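Local coordinates for protein SM80.1 Vicilin (Solanum melongena, PDB 5VF5) that probably serves as a 7S seed storage globulin, a vicilin built from two cupin beta-barrel domains, at residues A[258-272]-A[338-352]. Sequence-based numbering, arbitrary orientation. Where two conformers were deposited one is given.
Sequences PYYNSRSTRVVMVVE and RVVGFGINAMFNRKN. With ACT (acetate ion), chain C.
Two neighbouring strand-loop-strand segments of one cupin beta-barrel run antiparallel: strand 265-272 pairs with 338-344 and, beyond the facing loops 262-264 and 345-350, 258-261 pairs with 351-352 in the other sheet. At one end Val271 N and Glu272 N both donate to Arg338 O, a classic beta bulge, and Glu272 OE1 forms a salt bridge with Arg338 NE (3.1 Å) while also accepting from Asn336. Val267, Met269, Val340 and Phe342 share the face turned to strands 69-77 and 120-128 of the other cupin domain, apolar residues suiting a buried interface. Gly343, with no side chain, lets the Arg266 guanidinium lie with one face against its backbone; Asn349 ND2 lies over the opposite face. NE and NH2 of that group grip Ser264 OG edge-on, and the hydroxyl donates to Ile344 O (2.7 Å). The type II turn 346-349 presents Asn349, whose OD1 takes Arg263 N and Ser264 N while its ND2 reaches Asn261 OD1. An acetate, probably from crystallisation, is held by Tyr259, Asn261, Arg266 and Lys351, two cations suiting its carboxylate; Arg266 NH1 also salt-bridges Glu229. The Lys351 chain, kinked about CB-CG (chi2 -102°) and again at its end, turns NZ to acetate O and, on a lone pair, to Asn261 OD1, both at 2.8 Å. On the other face, the Asn352 amide lies nearly parallel to the Tyr260 ring, with CB 3.6 Å from the ring centroid.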
loop_
_atom_site.group_PDB
_atom_site.type_symbol
_atom_site.label_atom_id
_atom_site.label_comp_id
_atom_site.label_asym_id
_atom_site.label_seq_id
_atom_site.Cartn_x
_atom_site.Cartn_y
_atom_site.Cartn_z
ATOM N N PRO A 258 -16.112 6.841 -13.650
ATOM C CA PRO A 258 -15.075 7.848 -13.540
ATOM C C PRO A 258 -15.261 8.736 -12.308
ATOM O O PRO A 258 -16.397 9.160 -11.972
ATOM C CB PRO A 258 -15.190 8.615 -14.850
ATOM C CG PRO A 258 -15.794 7.622 -15.832
ATOM C CD PRO A 258 -16.770 6.856 -14.969
ATOM N N TYR A 259 -14.152 8.998 -11.620
ATOM C CA TYR A 259 -14.194 9.851 -10.443
ATOM C C TYR A 259 -12.850 10.530 -10.281
ATOM O O TYR A 259 -11.876 10.238 -10.999
ATOM C CB TYR A 259 -14.479 9.002 -9.190
ATOM C CG TYR A 259 -13.309 8.109 -8.793
ATOM C CD1 TYR A 259 -13.150 6.836 -9.356
ATOM C CD2 TYR A 259 -12.344 8.543 -7.903
ATOM C CE1 TYR A 259 -12.067 6.019 -9.013
ATOM C CE2 TYR A 259 -11.251 7.735 -7.569
ATOM C CZ TYR A 259 -11.111 6.486 -8.134
ATOM O OH TYR A 259 -10.065 5.655 -7.773
ATOM N N TYR A 260 -12.771 11.464 -9.354
ATOM C CA TYR A 260 -11.474 11.987 -8.921
ATOM C C TYR A 260 -11.453 12.191 -7.415
ATOM O O TYR A 260 -12.510 12.334 -6.765
ATOM C CB TYR A 260 -11.071 13.293 -9.676
ATOM C CG TYR A 260 -11.938 14.502 -9.362
ATOM C CD1 TYR A 260 -13.105 14.793 -10.072
ATOM C CD2 TYR A 260 -11.607 15.354 -8.331
ATOM C CE1 TYR A 260 -13.880 15.902 -9.766
ATOM C CE2 TYR A 260 -12.377 16.476 -8.042
ATOM C CZ TYR A 260 -13.529 16.730 -8.758
ATOM O OH TYR A 260 -14.335 17.810 -8.493
ATOM N N ASN A 261 -10.253 12.191 -6.852
ATOM C CA ASN A 261 -10.027 12.545 -5.448
ATOM C C ASN A 261 -9.727 14.029 -5.353
ATOM O O ASN A 261 -8.921 14.565 -6.090
ATOM C CB ASN A 261 -8.862 11.742 -4.911
ATOM C CG ASN A 261 -9.218 10.302 -4.713
ATOM O OD1 ASN A 261 -10.115 10.003 -3.909
ATOM N ND2 ASN A 261 -8.545 9.400 -5.436
ATOM N N SER A 262 -10.372 14.702 -4.416
ATOM C CA SER A 262 -10.248 16.136 -4.300
ATOM C C SER A 262 -8.859 16.630 -3.960
ATOM O O SER A 262 -8.423 17.626 -4.493
ATOM C CB SER A 262 -11.283 16.676 -3.307
ATOM O OG SER A 262 -11.006 16.272 -1.978
ATOM N N ARG A 263 -8.183 15.951 -3.030
ATOM C CA ARG A 263 -6.843 16.389 -2.602
ATOM C C ARG A 263 -5.796 15.319 -2.400
ATOM O O ARG A 263 -4.616 15.646 -2.387
ATOM C CB ARG A 263 -6.907 17.259 -1.381
ATOM C CG ARG A 263 -7.446 16.628 -0.187
ATOM C CD ARG A 263 -7.180 17.567 1.024
ATOM N NE ARG A 263 -5.840 17.504 1.602
ATOM C CZ ARG A 263 -4.867 18.419 1.583
ATOM N NH1 ARG A 263 -4.956 19.558 0.873
ATOM N NH2 ARG A 263 -3.737 18.169 2.244
ATOM N N SER A 264 -6.214 14.055 -2.309
ATOM C CA SER A 264 -5.320 12.996 -1.956
ATOM C C SER A 264 -4.774 12.283 -3.170
ATOM O O SER A 264 -5.528 11.867 -4.021
ATOM C CB SER A 264 -6.020 12.015 -1.018
ATOM O OG SER A 264 -5.204 10.897 -0.657
ATOM N N THR A 265 -3.462 12.169 -3.226
ATOM C CA THR A 265 -2.805 11.321 -4.217
ATOM C C THR A 265 -2.856 9.881 -3.718
ATOM O O THR A 265 -2.669 9.620 -2.514
ATOM C CB THR A 265 -1.330 11.742 -4.373
ATOM O OG1 THR A 265 -1.275 13.050 -4.927
ATOM C CG2 THR A 265 -0.542 10.805 -5.261
ATOM N N ARG A 266 -3.157 8.951 -4.620
ATOM C CA ARG A 266 -3.310 7.540 -4.274
ATOM C C ARG A 266 -2.239 6.694 -4.881
ATOM O O ARG A 266 -1.898 6.870 -6.037
ATOM C CB ARG A 266 -4.702 7.037 -4.675
ATOM C CG ARG A 266 -5.846 7.856 -4.028
ATOM C CD ARG A 266 -6.175 7.269 -2.637
ATOM N NE ARG A 266 -6.442 8.246 -1.648
ATOM C CZ ARG A 266 -7.393 8.179 -0.768
ATOM N NH1 ARG A 266 -8.317 7.202 -0.835
ATOM N NH2 ARG A 266 -7.417 9.079 0.168
ATOM N N VAL A 267 -1.679 5.800 -4.074
ATOM C CA VAL A 267 -0.716 4.823 -4.558
ATOM C C VAL A 267 -1.389 3.470 -4.481
ATOM O O VAL A 267 -1.562 2.918 -3.380
ATOM C CB VAL A 267 0.597 4.846 -3.749
ATOM C CG1 VAL A 267 1.584 3.887 -4.358
ATOM C CG2 VAL A 267 1.212 6.246 -3.701
ATOM N N VAL A 268 -1.851 3.005 -5.641
ATOM C CA VAL A 268 -2.765 1.869 -5.767
ATOM C C VAL A 268 -2.002 0.624 -6.140
ATOM O O VAL A 268 -1.288 0.660 -7.138
ATOM C CB VAL A 268 -3.821 2.185 -6.856
ATOM C CG1 VAL A 268 -4.711 0.986 -7.144
ATOM C CG2 VAL A 268 -4.610 3.416 -6.406
ATOM N N MET A 269 -2.077 -0.425 -5.346
ATOM C CA MET A 269 -1.453 -1.731 -5.763
ATOM C C MET A 269 -2.446 -2.820 -5.906
ATOM O O MET A 269 -3.398 -3.028 -5.129
ATOM C CB MET A 269 -0.413 -2.307 -4.808
ATOM C CG MET A 269 0.279 -3.589 -5.361
ATOM S SD MET A 269 1.545 -4.235 -4.289
ATOM C CE MET A 269 0.549 -4.820 -2.959
ATOM N N VAL A 270 -2.276 -3.516 -7.013
ATOM C CA VAL A 270 -3.217 -4.559 -7.397
ATOM C C VAL A 270 -2.916 -5.805 -6.597
ATOM O O VAL A 270 -1.774 -6.243 -6.527
ATOM C CB VAL A 270 -3.115 -4.915 -8.882
ATOM C CG1 VAL A 270 -4.146 -5.945 -9.272
ATOM C CG2 VAL A 270 -3.278 -3.659 -9.725
ATOM N N VAL A 271 -3.959 -6.333 -5.956
ATOM C CA VAL A 271 -3.865 -7.573 -5.168
ATOM C C VAL A 271 -4.475 -8.784 -5.871
ATOM O O VAL A 271 -3.993 -9.877 -5.625
ATOM C CB VAL A 271 -4.304 -7.416 -3.727
ATOM C CG1 VAL A 271 -3.428 -6.356 -3.074
ATOM C CG2 VAL A 271 -5.745 -7.045 -3.633
ATOM N N GLU A 272 -5.525 -8.578 -6.683
ATOM C CA GLU A 272 -6.239 -9.649 -7.390
ATOM C C GLU A 272 -6.697 -9.149 -8.724
ATOM O O GLU A 272 -7.157 -8.013 -8.807
ATOM C CB GLU A 272 -7.494 -10.138 -6.599
ATOM C CG GLU A 272 -7.161 -10.848 -5.299
ATOM C CD GLU A 272 -8.347 -11.076 -4.368
ATOM O OE1 GLU A 272 -9.497 -11.123 -4.833
ATOM O OE2 GLU A 272 -8.123 -11.180 -3.140
ATOM N N ARG A 338 -9.147 -6.414 -7.445
ATOM C CA ARG A 338 -9.014 -5.891 -6.087
ATOM C C ARG A 338 -7.695 -5.173 -5.876
ATOM O O ARG A 338 -6.629 -5.641 -6.256
ATOM C CB ARG A 338 -9.078 -7.033 -5.076
ATOM C CG ARG A 338 -9.349 -6.567 -3.650
ATOM C CD ARG A 338 -9.497 -7.725 -2.654
ATOM N NE ARG A 338 -10.448 -8.767 -3.092
ATOM C CZ ARG A 338 -11.754 -8.806 -2.796
ATOM N NH1 ARG A 338 -12.347 -7.851 -2.062
ATOM N NH2 ARG A 338 -12.494 -9.826 -3.243
ATOM N N VAL A 339 -7.818 -3.990 -5.273
ATOM C CA VAL A 339 -6.639 -3.117 -5.024
ATOM C C VAL A 339 -6.633 -2.634 -3.596
ATOM O O VAL A 339 -7.711 -2.508 -2.951
ATOM C CB VAL A 339 -6.564 -1.887 -5.981
ATOM C CG1 VAL A 339 -6.601 -2.350 -7.413
ATOM C CG2 VAL A 339 -7.683 -0.899 -5.713
ATOM N N VAL A 340 -5.451 -2.300 -3.108
ATOM C CA VAL A 340 -5.274 -1.550 -1.891
ATOM C C VAL A 340 -4.635 -0.260 -2.306
ATOM O O VAL A 340 -3.673 -0.256 -3.079
ATOM C CB VAL A 340 -4.331 -2.253 -0.908
ATOM C CG1 VAL A 340 -4.074 -1.380 0.325
ATOM C CG2 VAL A 340 -4.930 -3.566 -0.549
ATOM N N GLY A 341 -5.192 0.845 -1.849
ATOM C CA GLY A 341 -4.636 2.172 -2.158
ATOM C C GLY A 341 -4.184 2.891 -0.896
ATOM O O GLY A 341 -4.912 2.945 0.114
ATOM N N PHE A 342 -2.991 3.401 -0.893
ATOM C CA PHE A 342 -2.564 4.322 0.126
ATOM C C PHE A 342 -2.867 5.726 -0.328
ATOM O O PHE A 342 -2.476 6.134 -1.422
ATOM C CB PHE A 342 -1.066 4.177 0.393
ATOM C CG PHE A 342 -0.692 2.898 1.070
ATOM C CD1 PHE A 342 -1.121 2.668 2.368
ATOM C CD2 PHE A 342 0.109 1.952 0.464
ATOM C CE1 PHE A 342 -0.782 1.514 3.044
ATOM C CE2 PHE A 342 0.470 0.792 1.127
ATOM C CZ PHE A 342 0.023 0.550 2.417
ATOM N N GLY A 343 -3.512 6.485 0.526
ATOM C CA GLY A 343 -3.795 7.891 0.269
ATOM C C GLY A 343 -2.840 8.805 1.027
ATOM O O GLY A 343 -2.654 8.637 2.242
ATOM N N ILE A 344 -2.237 9.727 0.310
ATOM C CA ILE A 344 -1.306 10.693 0.853
ATOM C C ILE A 344 -2.090 12.026 0.872
ATOM O O ILE A 344 -2.941 12.245 -0.021
ATOM C CB ILE A 344 -0.032 10.709 -0.041
ATOM C CG1 ILE A 344 0.700 9.319 0.119
ATOM C CG2 ILE A 344 0.870 11.884 0.336
ATOM C CD1 ILE A 344 1.753 9.060 -0.922
ATOM N N ASN A 345 -1.856 12.907 1.860
ATOM C CA ASN A 345 -2.641 14.137 2.005
ATOM C C ASN A 345 -4.135 13.775 2.179
ATOM O O ASN A 345 -5.015 14.381 1.532
ATOM C CB ASN A 345 -2.447 15.128 0.833
ATOM C CG ASN A 345 -1.000 15.537 0.644
ATOM O OD1 ASN A 345 -0.491 15.521 -0.515
ATOM N ND2 ASN A 345 -0.311 15.828 1.747
ATOM N N ALA A 346 -4.420 12.806 3.067
ATOM C CA ALA A 346 -5.741 12.205 3.085
ATOM C C ALA A 346 -6.827 13.005 3.833
ATOM O O ALA A 346 -7.992 12.952 3.416
ATOM C CB ALA A 346 -5.677 10.824 3.685
ATOM N N MET A 347 -6.474 13.732 4.896
ATOM C CA MET A 347 -7.497 14.433 5.625
ATOM C C MET A 347 -8.199 15.409 4.680
ATOM O O MET A 347 -7.549 16.140 3.915
ATOM C CB MET A 347 -6.935 15.233 6.798
ATOM C CG MET A 347 -8.036 15.722 7.691
ATOM S SD MET A 347 -8.552 14.469 8.872
ATOM C CE MET A 347 -7.350 14.719 10.129
ATOM N N PHE A 348 -9.523 15.419 4.779
ATOM C CA PHE A 348 -10.407 16.307 4.011
ATOM C C PHE A 348 -10.604 15.847 2.557
ATOM O O PHE A 348 -11.329 16.515 1.811
ATOM C CB PHE A 348 -9.969 17.797 4.082
ATOM C CG PHE A 348 -9.658 18.263 5.481
ATOM C CD1 PHE A 348 -10.609 18.148 6.448
ATOM C CD2 PHE A 348 -8.390 18.737 5.826
ATOM C CE1 PHE A 348 -10.361 18.555 7.772
ATOM C CE2 PHE A 348 -8.113 19.140 7.130
ATOM C CZ PHE A 348 -9.112 19.051 8.104
ATOM N N ASN A 349 -9.975 14.730 2.168
ATOM C CA ASN A 349 -10.202 14.199 0.819
ATOM C C ASN A 349 -11.638 13.740 0.623
ATOM O O ASN A 349 -12.223 13.075 1.504
ATOM C CB ASN A 349 -9.298 13.026 0.520
ATOM C CG ASN A 349 -9.408 12.574 -0.944
ATOM O OD1 ASN A 349 -9.032 13.324 -1.868
ATOM N ND2 ASN A 349 -9.956 11.352 -1.164
ATOM N N ARG A 350 -12.186 14.052 -0.542
ATOM C CA ARG A 350 -13.474 13.520 -0.927
ATOM C C ARG A 350 -13.408 12.957 -2.355
ATOM O O ARG A 350 -12.667 13.454 -3.236
ATOM C CB ARG A 350 -14.578 14.554 -0.754
ATOM C CG ARG A 350 -14.722 15.095 0.671
ATOM C CD ARG A 350 -15.228 14.058 1.676
ATOM N NE ARG A 350 -15.504 14.633 3.011
ATOM C CZ ARG A 350 -14.628 14.704 4.006
ATOM N NH1 ARG A 350 -13.396 14.201 3.880
ATOM N NH2 ARG A 350 -15.010 15.254 5.154
ATOM N N LYS A 351 -14.139 11.861 -2.541
ATOM C CA LYS A 351 -14.381 11.261 -3.844
ATOM C C LYS A 351 -15.469 12.037 -4.549
ATOM O O LYS A 351 -16.519 12.321 -3.959
ATOM C CB LYS A 351 -14.859 9.823 -3.752
ATOM C CG LYS A 351 -13.850 8.854 -3.260
ATOM C CD LYS A 351 -13.290 8.097 -4.390
ATOM C CE LYS A 351 -12.269 7.023 -4.032
ATOM N NZ LYS A 351 -11.153 7.545 -3.189
ATOM N N ASN A 352 -15.219 12.390 -5.798
ATOM C CA ASN A 352 -16.153 13.102 -6.654
ATOM C C ASN A 352 -16.434 12.251 -7.867
ATOM O O ASN A 352 -15.559 12.113 -8.763
ATOM C CB ASN A 352 -15.521 14.409 -7.128
ATOM C CG ASN A 352 -15.350 15.410 -6.012
ATOM O OD1 ASN A 352 -16.156 16.319 -5.859
ATOM N ND2 ASN A 352 -14.311 15.222 -5.203
HETATM C C ACT C . -8.789 5.565 -4.562
HETATM O O ACT C . -8.962 5.833 -3.333
HETATM O OXT ACT C . -8.986 6.442 -5.433
HETATM C CH3 ACT C . -8.381 4.195 -5.046
HETATM O O HOH W 1 -1.981 14.956 -3.005
HETATM O O HOH W 2 -4.734 16.594 4.296
HETATM O O HOH W 3 -9.364 9.798 1.658
HETATM O O HOH W 4 -11.843 -12.418 -4.516
#